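Local coordinates for protein tyrocidine synthase 2 (Brevibacillus parabrevis, PDB 6TA8) that is a nonribosomal peptide synthetase subunit, modelled here as a condensation-family domain with two lobes, each built around a mixed beta sheet, at residues A[121-126]-A[403-408]; A[131-136]-A[148-153]; A[210-215]-A[360-365]; A[418-423]-A[440-445]. One frame throughout, in Å; residues are numbered along the deposited sequence.

Contact 1. Residues A[121-126]-A[403-408]; sequences NSEARI and SPLGTG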
loop_
_atom_site.group_PDB
_atom_site.type_symbol
_atom_site.label_atom_id
_atom_site.label_comp_id
_atom_site.label_asym_id
_atom_site.label_seq_id
_atom_site.Cartn_x
_atom_site.Cartn_y
_atom_site.Cartn_z
ATOM N N ASN A 121 24.482 5.628 -21.431
ATOM C CA ASN A 121 23.620 6.050 -20.334
ATOM C C ASN A 121 22.922 4.829 -19.749
ATOM O O ASN A 121 22.140 4.164 -20.436
ATOM C CB ASN A 121 22.597 7.080 -20.812
ATOM C CG ASN A 121 21.852 7.745 -19.666
ATOM O OD1 ASN A 121 21.272 7.075 -18.811
ATOM N ND2 ASN A 121 21.865 9.072 -19.646
ATOM N N SER A 122 23.204 4.540 -18.477
ATOM C CA SER A 122 22.549 3.422 -17.810
ATOM C C SER A 122 21.156 3.800 -17.321
ATOM O O SER A 122 20.215 3.010 -17.454
ATOM C CB SER A 122 23.406 2.932 -16.642
ATOM O OG SER A 122 24.588 2.300 -17.102
ATOM N N GLU A 123 21.002 5.005 -16.767
ATOM C CA GLU A 123 19.732 5.384 -16.154
ATOM C C GLU A 123 18.637 5.562 -17.199
ATOM O O GLU A 123 17.515 5.072 -17.023
ATOM C CB GLU A 123 19.909 6.664 -15.335
ATOM C CG GLU A 123 18.836 6.870 -14.278
ATOM C CD GLU A 123 19.098 8.084 -13.410
ATOM O OE1 GLU A 123 19.440 9.150 -13.965
ATOM O OE2 GLU A 123 18.963 7.973 -12.174
ATOM N N ALA A 124 18.938 6.268 -18.293
ATOM C CA ALA A 124 17.926 6.494 -19.318
ATOM C C ALA A 124 17.547 5.203 -20.030
ATOM O O ALA A 124 16.406 5.059 -20.485
ATOM C CB ALA A 124 18.417 7.531 -20.328
ATOM N N ARG A 125 18.482 4.257 -20.136
ATOM C CA ARG A 125 18.184 2.986 -20.787
ATOM C C ARG A 125 17.459 2.032 -19.844
ATOM O O ARG A 125 16.573 1.285 -20.274
ATOM C CB ARG A 125 19.475 2.353 -21.307
ATOM C CG ARG A 125 19.293 0.999 -21.976
ATOM C CD ARG A 125 18.293 1.067 -23.116
ATOM N NE ARG A 125 18.246 -0.183 -23.870
ATOM C CZ ARG A 125 17.337 -0.463 -24.798
ATOM N NH1 ARG A 125 16.391 0.420 -25.090
ATOM N NH2 ARG A 125 17.373 -1.626 -25.434
ATOM N N ILE A 126 17.818 2.043 -18.559
ATOM C CA ILE A 126 17.145 1.174 -17.597
ATOM C C ILE A 126 15.722 1.656 -17.347
ATOM O O ILE A 126 14.780 0.855 -17.304
ATOM C CB ILE A 126 17.961 1.087 -16.294
ATOM C CG1 ILE A 126 19.141 0.132 -16.475
ATOM C CG2 ILE A 126 17.086 0.638 -15.133
ATOM C CD1 ILE A 126 20.138 0.162 -15.342
ATOM N N SER A 403 18.545 -0.153 -5.006
ATOM C CA SER A 403 19.200 0.645 -6.027
ATOM C C SER A 403 18.659 2.074 -6.023
ATOM O O SER A 403 17.475 2.299 -5.762
ATOM C CB SER A 403 18.998 0.021 -7.404
ATOM O OG SER A 403 19.410 0.903 -8.433
ATOM N N PRO A 404 19.515 3.060 -6.309
ATOM C CA PRO A 404 19.043 4.453 -6.376
ATOM C C PRO A 404 18.139 4.737 -7.565
ATOM O O PRO A 404 17.539 5.821 -7.615
ATOM C CB PRO A 404 20.345 5.264 -6.472
ATOM C CG PRO A 404 21.444 4.311 -6.081
ATOM C CD PRO A 404 20.971 2.958 -6.489
ATOM N N LEU A 405 18.019 3.812 -8.512
ATOM C CA LEU A 405 17.214 4.037 -9.701
ATOM C C LEU A 405 15.729 3.889 -9.389
ATOM O O LEU A 405 15.327 3.264 -8.403
ATOM C CB LEU A 405 17.609 3.063 -10.810
ATOM C CG LEU A 405 19.092 3.013 -11.171
ATOM C CD1 LEU A 405 19.317 2.080 -12.347
ATOM C CD2 LEU A 405 19.615 4.407 -11.478
ATOM N N GLY A 406 14.906 4.477 -10.257
ATOM C CA GLY A 406 13.473 4.358 -10.125
ATOM C C GLY A 406 12.949 3.044 -10.673
ATOM O O GLY A 406 13.655 2.276 -11.326
ATOM N N THR A 407 11.675 2.788 -10.392
ATOM C CA THR A 407 11.011 1.570 -10.831
ATOM C C THR A 407 10.247 1.739 -12.136
ATOM O O THR A 407 9.748 0.744 -12.675
ATOM C CB THR A 407 10.042 1.076 -9.749
ATOM O OG1 THR A 407 8.925 1.970 -9.667
ATOM C CG2 THR A 407 10.736 1.020 -8.398
ATOM N N GLY A 408 10.146 2.958 -12.657
ATOM C CA GLY A 408 9.308 3.232 -13.802
ATOM C C GLY A 408 7.879 3.552 -13.398
ATOM O O GLY A 408 7.470 3.406 -12.244
#

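Contact 2. Residues A[131-136]-A[148-153]; sequences DQIQSS and ALFATK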
loop_
_atom_site.group_PDB
_atom_site.type_symbol
_atom_site.label_atom_id
_atom_site.label_comp_id
_atom_site.label_asym_id
_atom_site.label_seq_id
_atom_site.Cartn_x
_atom_site.Cartn_y
_atom_site.Cartn_z
ATOM N N ASP A 131 9.847 0.762 -17.831
ATOM C CA ASP A 131 8.463 1.136 -18.111
ATOM C C ASP A 131 7.790 0.131 -19.038
ATOM O O ASP A 131 6.606 -0.185 -18.868
ATOM C CB ASP A 131 8.413 2.539 -18.715
ATOM C CG ASP A 131 8.344 3.626 -17.659
ATOM O OD1 ASP A 131 7.661 3.415 -16.636
ATOM O OD2 ASP A 131 8.971 4.688 -17.852
ATOM N N GLN A 132 8.527 -0.383 -20.027
ATOM C CA GLN A 132 7.954 -1.372 -20.933
ATOM C C GLN A 132 7.613 -2.662 -20.199
ATOM O O GLN A 132 6.608 -3.312 -20.506
ATOM C CB GLN A 132 8.919 -1.650 -22.086
ATOM C CG GLN A 132 9.349 -0.407 -22.842
ATOM C CD GLN A 132 10.336 -0.711 -23.950
ATOM O OE1 GLN A 132 10.439 -1.848 -24.412
ATOM N NE2 GLN A 132 11.071 0.306 -24.382
ATOM N N ILE A 133 8.440 -3.048 -19.224
ATOM C CA ILE A 133 8.152 -4.240 -18.437
ATOM C C ILE A 133 6.999 -3.981 -17.473
ATOM O O ILE A 133 6.224 -4.894 -17.160
ATOM C CB ILE A 133 9.428 -4.703 -17.706
ATOM C CG1 ILE A 133 10.517 -5.045 -18.727
ATOM C CG2 ILE A 133 9.144 -5.900 -16.810
ATOM C CD1 ILE A 133 11.882 -5.265 -18.124
ATOM N N GLN A 134 6.851 -2.739 -17.007
ATOM C CA GLN A 134 5.755 -2.410 -16.101
ATOM C C GLN A 134 4.400 -2.514 -16.789
ATOM O O GLN A 134 3.392 -2.792 -16.127
ATOM C CB GLN A 134 5.943 -1.002 -15.538
ATOM C CG GLN A 134 7.143 -0.841 -14.628
ATOM C CD GLN A 134 6.826 -1.167 -13.185
ATOM O OE1 GLN A 134 5.684 -1.461 -12.838
ATOM N NE2 GLN A 134 7.842 -1.111 -12.334
ATOM N N SER A 135 4.351 -2.297 -18.102
ATOM C CA SER A 135 3.097 -2.230 -18.840
ATOM C C SER A 135 2.796 -3.502 -19.622
ATOM O O SER A 135 1.877 -3.503 -20.447
ATOM C CB SER A 135 3.113 -1.031 -19.790
ATOM O OG SER A 135 4.074 -1.207 -20.817
ATOM N N SER A 136 3.536 -4.581 -19.380
ATOM C CA SER A 136 3.391 -5.821 -20.133
ATOM C C SER A 136 2.938 -6.967 -19.234
ATOM O O SER A 136 3.366 -8.112 -19.395
ATOM C CB SER A 136 4.694 -6.179 -20.841
ATOM O OG SER A 136 5.751 -6.353 -19.914
ATOM N N ALA A 148 13.406 -8.460 -13.760
ATOM C CA ALA A 148 14.312 -7.913 -14.761
ATOM C C ALA A 148 15.676 -7.679 -14.135
ATOM O O ALA A 148 15.778 -7.053 -13.076
ATOM C CB ALA A 148 13.768 -6.608 -15.347
ATOM N N LEU A 149 16.719 -8.179 -14.792
ATOM C CA LEU A 149 18.093 -8.032 -14.332
ATOM C C LEU A 149 18.840 -7.123 -15.300
ATOM O O LEU A 149 18.941 -7.431 -16.492
ATOM C CB LEU A 149 18.783 -9.392 -14.225
ATOM C CG LEU A 149 20.273 -9.378 -13.877
ATOM C CD1 LEU A 149 20.508 -8.697 -12.536
ATOM C CD2 LEU A 149 20.832 -10.792 -13.870
ATOM N N PHE A 150 19.353 -6.008 -14.788
ATOM C CA PHE A 150 20.106 -5.039 -15.578
ATOM C C PHE A 150 21.555 -5.060 -15.109
ATOM O O PHE A 150 21.868 -4.560 -14.023
ATOM C CB PHE A 150 19.507 -3.639 -15.448
ATOM C CG PHE A 150 18.050 -3.565 -15.810
ATOM C CD1 PHE A 150 17.658 -3.364 -17.123
ATOM C CD2 PHE A 150 17.074 -3.689 -14.834
ATOM C CE1 PHE A 150 16.319 -3.293 -17.458
ATOM C CE2 PHE A 150 15.734 -3.617 -15.163
ATOM C CZ PHE A 150 15.356 -3.420 -16.475
ATOM N N ALA A 151 22.433 -5.635 -15.925
ATOM C CA ALA A 151 23.850 -5.730 -15.600
ATOM C C ALA A 151 24.593 -4.554 -16.222
ATOM O O ALA A 151 24.618 -4.408 -17.448
ATOM C CB ALA A 151 24.430 -7.055 -16.096
ATOM N N THR A 152 25.195 -3.723 -15.380
ATOM C CA THR A 152 25.990 -2.583 -15.817
ATOM C C THR A 152 27.425 -2.744 -15.323
ATOM O O THR A 152 27.787 -3.748 -14.704
ATOM C CB THR A 152 25.387 -1.265 -15.320
ATOM O OG1 THR A 152 25.239 -1.310 -13.896
ATOM C CG2 THR A 152 24.030 -1.023 -15.963
ATOM N N LYS A 153 28.250 -1.733 -15.603
ATOM C CA LYS A 153 29.651 -1.790 -15.208
ATOM C C LYS A 153 29.844 -1.556 -13.716
ATOM O O LYS A 153 30.910 -1.884 -13.185
ATOM C CB LYS A 153 30.463 -0.768 -16.005
ATOM C CG LYS A 153 29.925 0.652 -15.920
ATOM C CD LYS A 153 30.650 1.579 -16.884
ATOM C CE LYS A 153 30.069 2.984 -16.839
ATOM N NZ LYS A 153 30.727 3.883 -17.826
#

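Contact 3. Residues A[210-215]-A[360-365]; sequences KYADSD and YEILRT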
loop_
_atom_site.group_PDB
_atom_site.type_symbol
_atom_site.label_atom_id
_atom_site.label_comp_id
_atom_site.label_asym_id
_atom_site.label_seq_id
_atom_site.Cartn_x
_atom_site.Cartn_y
_atom_site.Cartn_z
ATOM N N LYS A 210 -17.321 -15.701 5.780
ATOM C CA LYS A 210 -17.978 -16.158 7.000
ATOM C C LYS A 210 -17.982 -15.065 8.060
ATOM O O LYS A 210 -19.003 -14.833 8.720
ATOM C CB LYS A 210 -17.292 -17.417 7.527
ATOM C CG LYS A 210 -17.405 -18.622 6.609
ATOM C CD LYS A 210 -16.587 -19.790 7.135
ATOM C CE LYS A 210 -16.736 -21.015 6.248
ATOM N NZ LYS A 210 -15.863 -22.133 6.699
ATOM N N TYR A 211 -16.849 -14.382 8.239
ATOM C CA TYR A 211 -16.799 -13.252 9.159
ATOM C C TYR A 211 -17.660 -12.097 8.669
ATOM O O TYR A 211 -18.131 -11.289 9.478
ATOM C CB TYR A 211 -15.349 -12.803 9.350
ATOM C CG TYR A 211 -15.185 -11.564 10.201
ATOM C CD1 TYR A 211 -15.281 -11.630 11.585
ATOM C CD2 TYR A 211 -14.924 -10.331 9.620
ATOM C CE1 TYR A 211 -15.129 -10.500 12.366
ATOM C CE2 TYR A 211 -14.770 -9.196 10.392
ATOM C CZ TYR A 211 -14.873 -9.285 11.763
ATOM O OH TYR A 211 -14.719 -8.157 12.535
ATOM N N ALA A 212 -17.879 -12.002 7.355
ATOM C CA ALA A 212 -18.743 -10.956 6.819
ATOM C C ALA A 212 -20.184 -11.145 7.272
ATOM O O ALA A 212 -20.876 -10.170 7.587
ATOM C CB ALA A 212 -18.662 -10.938 5.293
ATOM N N ASP A 213 -20.653 -12.390 7.312
ATOM C CA ASP A 213 -22.009 -12.705 7.738
ATOM C C ASP A 213 -22.089 -13.067 9.214
ATOM O O ASP A 213 -23.155 -13.474 9.686
ATOM C CB ASP A 213 -22.578 -13.839 6.885
ATOM C CG ASP A 213 -22.859 -13.407 5.459
ATOM O OD1 ASP A 213 -23.361 -12.279 5.271
ATOM O OD2 ASP A 213 -22.575 -14.190 4.529
ATOM N N SER A 214 -20.989 -12.932 9.952
ATOM C CA SER A 214 -21.020 -13.165 11.384
ATOM C C SER A 214 -21.752 -12.024 12.087
ATOM O O SER A 214 -22.113 -11.010 11.482
ATOM C CB SER A 214 -19.602 -13.311 11.936
ATOM O OG SER A 214 -18.908 -12.077 11.895
ATOM N N ASP A 215 -21.973 -12.200 13.389
ATOM C CA ASP A 215 -22.680 -11.210 14.186
ATOM C C ASP A 215 -21.750 -10.303 14.980
ATOM O O ASP A 215 -22.209 -9.282 15.503
ATOM C CB ASP A 215 -23.664 -11.905 15.136
ATOM C CG ASP A 215 -24.580 -12.872 14.412
ATOM O OD1 ASP A 215 -25.198 -13.727 15.080
ATOM O OD2 ASP A 215 -24.678 -12.778 13.169
ATOM N N TYR A 360 -15.351 -1.976 7.702
ATOM C CA TYR A 360 -16.116 -0.982 6.952
ATOM C C TYR A 360 -16.478 -1.493 5.562
ATOM O O TYR A 360 -17.658 -1.658 5.235
ATOM C CB TYR A 360 -15.334 0.330 6.853
ATOM C CG TYR A 360 -16.117 1.434 6.176
ATOM C CD1 TYR A 360 -17.040 2.188 6.886
ATOM C CD2 TYR A 360 -15.943 1.714 4.826
ATOM C CE1 TYR A 360 -17.764 3.194 6.276
ATOM C CE2 TYR A 360 -16.664 2.718 4.205
ATOM C CZ TYR A 360 -17.574 3.456 4.937
ATOM O OH TYR A 360 -18.296 4.457 4.331
ATOM N N GLU A 361 -15.469 -1.743 4.724
ATOM C CA GLU A 361 -15.731 -2.161 3.353
ATOM C C GLU A 361 -16.188 -3.611 3.257
ATOM O O GLU A 361 -16.743 -4.002 2.224
ATOM C CB GLU A 361 -14.491 -1.946 2.486
ATOM C CG GLU A 361 -14.288 -0.497 2.072
ATOM C CD GLU A 361 -14.830 -0.205 0.689
ATOM O OE1 GLU A 361 -14.798 -1.111 -0.170
ATOM O OE2 GLU A 361 -15.305 0.927 0.462
ATOM N N ILE A 362 -15.980 -4.413 4.304
ATOM C CA ILE A 362 -16.590 -5.738 4.341
ATOM C C ILE A 362 -18.104 -5.615 4.406
ATOM O O ILE A 362 -18.831 -6.442 3.844
ATOM C CB ILE A 362 -16.037 -6.555 5.526
ATOM C CG1 ILE A 362 -14.517 -6.681 5.433
ATOM C CG2 ILE A 362 -16.662 -7.937 5.571
ATOM C CD1 ILE A 362 -13.913 -7.514 6.543
ATOM N N LEU A 363 -18.603 -4.573 5.075
ATOM C CA LEU A 363 -20.041 -4.388 5.223
ATOM C C LEU A 363 -20.712 -3.923 3.936
ATOM O O LEU A 363 -21.921 -4.124 3.778
ATOM C CB LEU A 363 -20.328 -3.388 6.346
ATOM C CG LEU A 363 -20.205 -3.903 7.783
ATOM C CD1 LEU A 363 -20.164 -2.745 8.771
ATOM C CD2 LEU A 363 -21.344 -4.855 8.116
ATOM N N ARG A 364 -19.966 -3.311 3.016
ATOM C CA ARG A 364 -20.545 -2.811 1.775
ATOM C C ARG A 364 -20.239 -3.685 0.566
ATOM O O ARG A 364 -20.791 -3.435 -0.510
ATOM C CB ARG A 364 -20.062 -1.381 1.494
ATOM C CG ARG A 364 -18.562 -1.246 1.330
ATOM C CD ARG A 364 -18.185 0.126 0.795
ATOM N NE ARG A 364 -18.678 0.345 -0.561
ATOM C CZ ARG A 364 -17.992 0.051 -1.661
ATOM N NH1 ARG A 364 -16.782 -0.482 -1.570
ATOM N NH2 ARG A 364 -18.518 0.287 -2.855
ATOM N N THR A 365 -19.386 -4.695 0.710
ATOM C CA THR A 365 -19.001 -5.538 -0.414
ATOM C C THR A 365 -19.269 -7.020 -0.204
ATOM O O THR A 365 -19.443 -7.740 -1.189
ATOM C CB THR A 365 -17.509 -5.355 -0.737
ATOM O OG1 THR A 365 -16.743 -5.429 0.472
ATOM C CG2 THR A 365 -17.267 -4.011 -1.404
#

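Contact 4. Residues A[418-423]-A[440-445]; sequences VFLLDI and RLQYEE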
loop_
_atom_site.group_PDB
_atom_site.type_symbol
_atom_site.label_atom_id
_atom_site.label_comp_id
_atom_site.label_asym_id
_atom_site.label_seq_id
_atom_site.Cartn_x
_atom_site.Cartn_y
_atom_site.Cartn_z
ATOM N N VAL A 418 -8.158 8.242 -8.405
ATOM C CA VAL A 418 -9.289 7.990 -7.524
ATOM C C VAL A 418 -9.390 9.040 -6.425
ATOM O O VAL A 418 -10.485 9.505 -6.106
ATOM C CB VAL A 418 -9.193 6.569 -6.930
ATOM C CG1 VAL A 418 -10.315 6.328 -5.930
ATOM C CG2 VAL A 418 -9.227 5.529 -8.040
ATOM N N PHE A 419 -8.260 9.435 -5.849
ATOM C CA PHE A 419 -8.226 10.384 -4.747
ATOM C C PHE A 419 -7.638 11.710 -5.208
ATOM O O PHE A 419 -6.731 11.742 -6.046
ATOM C CB PHE A 419 -7.416 9.828 -3.574
ATOM C CG PHE A 419 -8.037 8.622 -2.936
ATOM C CD1 PHE A 419 -9.129 8.755 -2.096
ATOM C CD2 PHE A 419 -7.537 7.353 -3.183
ATOM C CE1 PHE A 419 -9.708 7.648 -1.509
ATOM C CE2 PHE A 419 -8.111 6.242 -2.598
ATOM C CZ PHE A 419 -9.199 6.389 -1.760
ATOM N N LEU A 420 -8.166 12.801 -4.652
ATOM C CA LEU A 420 -7.665 14.127 -4.994
ATOM C C LEU A 420 -6.237 14.331 -4.504
ATOM O O LEU A 420 -5.459 15.045 -5.145
ATOM C CB LEU A 420 -8.591 15.194 -4.411
ATOM C CG LEU A 420 -8.369 16.640 -4.846
ATOM C CD1 LEU A 420 -9.660 17.216 -5.396
ATOM C CD2 LEU A 420 -7.871 17.463 -3.673
ATOM N N LEU A 421 -5.877 13.717 -3.379
ATOM C CA LEU A 421 -4.534 13.812 -2.826
ATOM C C LEU A 421 -4.155 12.476 -2.209
ATOM O O LEU A 421 -4.901 11.941 -1.384
ATOM C CB LEU A 421 -4.439 14.920 -1.768
ATOM C CG LEU A 421 -4.592 16.371 -2.225
ATOM C CD1 LEU A 421 -4.615 17.302 -1.023
ATOM C CD2 LEU A 421 -3.480 16.759 -3.190
ATOM N N ASP A 422 -3.006 11.942 -2.609
ATOM C CA ASP A 422 -2.456 10.723 -2.026
ATOM C C ASP A 422 -1.248 11.095 -1.179
ATOM O O ASP A 422 -0.242 11.579 -1.706
ATOM C CB ASP A 422 -2.064 9.716 -3.106
ATOM C CG ASP A 422 -1.338 8.509 -2.538
ATOM O OD1 ASP A 422 -0.668 7.795 -3.313
ATOM O OD2 ASP A 422 -1.437 8.276 -1.312
ATOM N N ILE A 423 -1.351 10.866 0.125
ATOM C CA ILE A 423 -0.304 11.217 1.076
ATOM C C ILE A 423 0.258 9.923 1.647
ATOM O O ILE A 423 -0.443 9.185 2.351
ATOM C CB ILE A 423 -0.828 12.137 2.187
ATOM C CG1 ILE A 423 -1.402 13.420 1.580
ATOM C CG2 ILE A 423 0.278 12.457 3.179
ATOM C CD1 ILE A 423 -1.965 14.379 2.601
ATOM N N ARG A 440 -1.492 17.848 -11.830
ATOM C CA ARG A 440 -1.099 19.210 -12.168
ATOM C C ARG A 440 -2.231 19.997 -12.813
ATOM O O ARG A 440 -2.151 21.229 -12.883
ATOM C CB ARG A 440 0.124 19.196 -13.089
ATOM C CG ARG A 440 -0.094 18.485 -14.412
ATOM C CD ARG A 440 1.160 18.539 -15.269
ATOM N NE ARG A 440 1.662 19.904 -15.402
ATOM C CZ ARG A 440 1.311 20.738 -16.376
ATOM N NH1 ARG A 440 0.455 20.347 -17.311
ATOM N NH2 ARG A 440 1.814 21.964 -16.417
ATOM N N LEU A 441 -3.279 19.322 -13.283
ATOM C CA LEU A 441 -4.437 20.007 -13.841
ATOM C C LEU A 441 -5.399 20.504 -12.770
ATOM O O LEU A 441 -6.386 21.169 -13.106
ATOM C CB LEU A 441 -5.178 19.090 -14.817
ATOM C CG LEU A 441 -4.342 18.202 -15.742
ATOM C CD1 LEU A 441 -5.251 17.476 -16.718
ATOM C CD2 LEU A 441 -3.287 19.007 -16.490
ATOM N N GLN A 442 -5.138 20.201 -11.502
ATOM C CA GLN A 442 -5.954 20.678 -10.396
ATOM C C GLN A 442 -5.201 21.571 -9.425
ATOM O O GLN A 442 -5.818 22.441 -8.806
ATOM C CB GLN A 442 -6.545 19.495 -9.615
ATOM C CG GLN A 442 -7.683 18.791 -10.324
ATOM C CD GLN A 442 -8.093 17.507 -9.636
ATOM O OE1 GLN A 442 -7.251 16.770 -9.120
ATOM N NE2 GLN A 442 -9.391 17.231 -9.622
ATOM N N TYR A 443 -3.891 21.383 -9.277
ATOM C CA TYR A 443 -3.089 22.161 -8.346
ATOM C C TYR A 443 -1.793 22.588 -9.006
ATOM O O TYR A 443 -1.201 21.833 -9.780
ATOM C CB TYR A 443 -2.746 21.367 -7.089
ATOM C CG TYR A 443 -3.914 21.163 -6.183
ATOM C CD1 TYR A 443 -4.381 22.194 -5.381
ATOM C CD2 TYR A 443 -4.557 19.939 -6.130
ATOM C CE1 TYR A 443 -5.457 22.006 -4.550
ATOM C CE2 TYR A 443 -5.629 19.743 -5.305
ATOM C CZ TYR A 443 -6.075 20.776 -4.519
ATOM O OH TYR A 443 -7.150 20.565 -3.707
ATOM N N GLU A 444 -1.354 23.796 -8.682
ATOM C CA GLU A 444 -0.002 24.220 -8.988
ATOM C C GLU A 444 0.920 23.785 -7.857
ATOM O O GLU A 444 0.508 23.702 -6.697
ATOM C CB GLU A 444 0.063 25.735 -9.185
ATOM C CG GLU A 444 -0.710 26.221 -10.403
ATOM C CD GLU A 444 -0.766 27.732 -10.505
ATOM O OE1 GLU A 444 -0.953 28.393 -9.462
ATOM O OE2 GLU A 444 -0.627 28.259 -11.629
ATOM N N GLU A 445 2.175 23.493 -8.209
ATOM C CA GLU A 445 3.126 22.975 -7.231
ATOM C C GLU A 445 3.300 23.904 -6.037
ATOM O O GLU A 445 3.727 23.453 -4.969
ATOM C CB GLU A 445 4.481 22.725 -7.894
ATOM C CG GLU A 445 5.346 21.712 -7.161
ATOM C CD GLU A 445 6.803 21.783 -7.569
ATOM O OE1 GLU A 445 7.494 22.735 -7.148
ATOM O OE2 GLU A 445 7.259 20.884 -8.307
HETATM O O HOH W 1 -4.894 16.313 -7.960
#

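Contact 1. Residues A[121-126]-A[403-408]
Leu405 spreads its two methyl branches over the first turn of helix 122-134, one against the methyl ends of Ile126 and the other along the chain of Glu123. The loop carrying it follows strand 401-402, which joins the edge of the sheet containing strand 56-63, whereas the strands before and after this excursion, 383-390 and 421-428, belong to the other sheet. Such a crossing between sheets is consistent with the latch of condensation domains. CD1 of Leu405 is the apolar partner of Ile126, lying 3.7 Å from Ile126 CD1 and 3.8 Å from Ile126 CG2; the two side chains cross at about a right angle, and the leucine methyl touches both isoleucine branches. CD2 turns to Glu123, whose chain is anti at chi1 (-159°) and extended at chi2. This brings Glu123 CG to 3.8 Å from Leu405 CD2, with Glu123 OE2 also lying over that methyl at 3.7 Å. The carboxylate therefore edges the apolar patch, with no hydrogen bond joining the two segments. Behind the patch, Ile126 continues onto Phe150 and Thr152 of strand 145-152, and His157 touches both Ile126 and Leu405. Each segment also has local polar order. Asn121 is the N-cap of the helix, its OD1 accepting from Ala124 N. On the loop, Ser403 makes an ST turn and is also hydrogen-bonded to His157; the turn's nearly straight bond runs from Leu405 N to Ser403 OG at 3.2 Å, with an angle of 172° at the hydrogen.

Contact 2. Residues A[131-136]-A[148-153]
With chi1 at -61° and chi2 at 169°, Ile133 swings CG1 away from its carbonyl carbon and carries CD1 outward to Ala148 and Phe150. This places the last turn of helix 122-134 on strand 145-152, within a beta-alpha-beta unit that starts with strand 110-115. One methyl does all the work from the helix side: Ile133 CD1 stands 3.6 Å from Ala148 CB. Ile133 CD1 also lies 4.3 Å from Phe150 CZ, approaching the ring obliquely. Ala148 and Phe150, two apart on the strand, both face the helix, while Leu149 between them belongs to the other side of the sheet. Nothing polar crosses; the contact is buried hydrocarbon packing, in which the isoleucine end meets the alanine methyl. Tyr112 and Tyr114 of strand 110-115 also touch Ile133; the ring of Tyr114 meets that of Phe150 with nearly parallel planes. Earlier in the helix, Ile126, Leu129 and Ser130 touch Phe150 as well. Just beyond the helix end, Ser136 ties the following loop to the strand's beginning, its backbone O accepting from His146 NE2.

Contact 3. Residues A[210-215]-A[360-365]
The end of helix 201-212 comes up to the short, weakly bonded helix 359-365 most closely at Ala212 and Ile362, whose CA atoms are 6.2 Å apart. Ile362 points at its partner and uses both branches. Its CG2 methyl, anti to the backbone N, rests on the methyl of Ala212, with Ile362 CG2 to Ala212 CB at 3.6 Å, and the same methyl reaches the alanine backbone at CA. Ile362 CD1, at the end of the longer branch, arrives at the edge of the Tyr211 ring, close to its plane, 4.3 Å from Tyr211 CE2. Although the CB of Tyr211 does not point at the other helix, an anti chi1 (175°) brings its ring within contact. The three side chains are buried, and no hydrogen bond links the two segments. Where helix 201-212 ends, Ser214 OG donates back to Tyr211 O over 2.7 Å, tying the departing loop to the last turn. Asp213 holds that loop further, with one oxygen on Gln209 and the other on Thr368. On the flank of the second helix away from this packing, Arg364 forms a salt bridge with Glu361, whose OE1 meets the guanidinium edge in the guanidinium plane. Pro39 of helix 39-46 touches Ile362, so three helical elements converge here. One isoleucine thus meets an alanine methyl with one branch and a tyrosine edge with the other, in plain helix-end packing within the condensation-domain fold.

Contact 4. Residues A[418-423]-A[440-445]
Gln442 is the first residue of segment 440-445 to meet its partner; its CB points toward segment 418-423, and its amide end lies beside Leu420, the residue just ahead of strand 421-428. Gln442 NE2 stands 4.2 Å from Leu420 CD1. The amide oxygen does more: a water donates to Gln442 OE1 over 2.7 Å and to Leu420 O over 3.1 Å, bridging side chain and backbone where no direct hydrogen bond spans the two segments. Tyr443 follows and supplies the main packing. Its ring is turned so that CD2 of Leu420 lies at the edge and in its plane, 3.6 Å from Tyr443 CE2 and 3.2 Å from Tyr443 OH. The leucine is bent into this position by an anti chi1 (-170°) and a chi2 of 126°, well away from a staggered value, and the two side chains cross at about a right angle. Leu421, the next residue, approaches the ring obliquely, with Leu421 CD2 at 4.2 Å from Tyr443 CE2. The phenol oxygen that presses on the leucine methyl is itself hydrogen-bonded to Pro237 O, which fixes the far end of the ring. Glu444 then takes the N-cap position of helix 445-466, and its N is bonded to Asp239 OD2. Around the pair, Tyr443 touches Tyr438 of strand 431-439 and Ile448 of the helix, and Leu421 lies against the same two residues and Leu451. The loop thus lies where strands 421-428 and 431-439 of the mixed sheet meet the start of helix 445-466.

Overall arrangement
Contacts 1 and 2 form one continuous patch, their centres 9 Å apart, because both use helix 122-134, contact 1 joining it to a loop and contact 2 to strand 145-152. They are also joined by a probable hydrogen bond of 2.7 Å between Thr407 O and Gln134 NE2. Contact 4 belongs to the other sheet, about 26 Å from contact 1 between centres, although the chain between strands 383-390 and 421-428 visits contact 1 on the way. Contact 3 lies across the chain's centre from contacts 1 and 2, with centres about 43 and 41 Å away; its nearest atoms come within about 8 Å of contact 4 without touching.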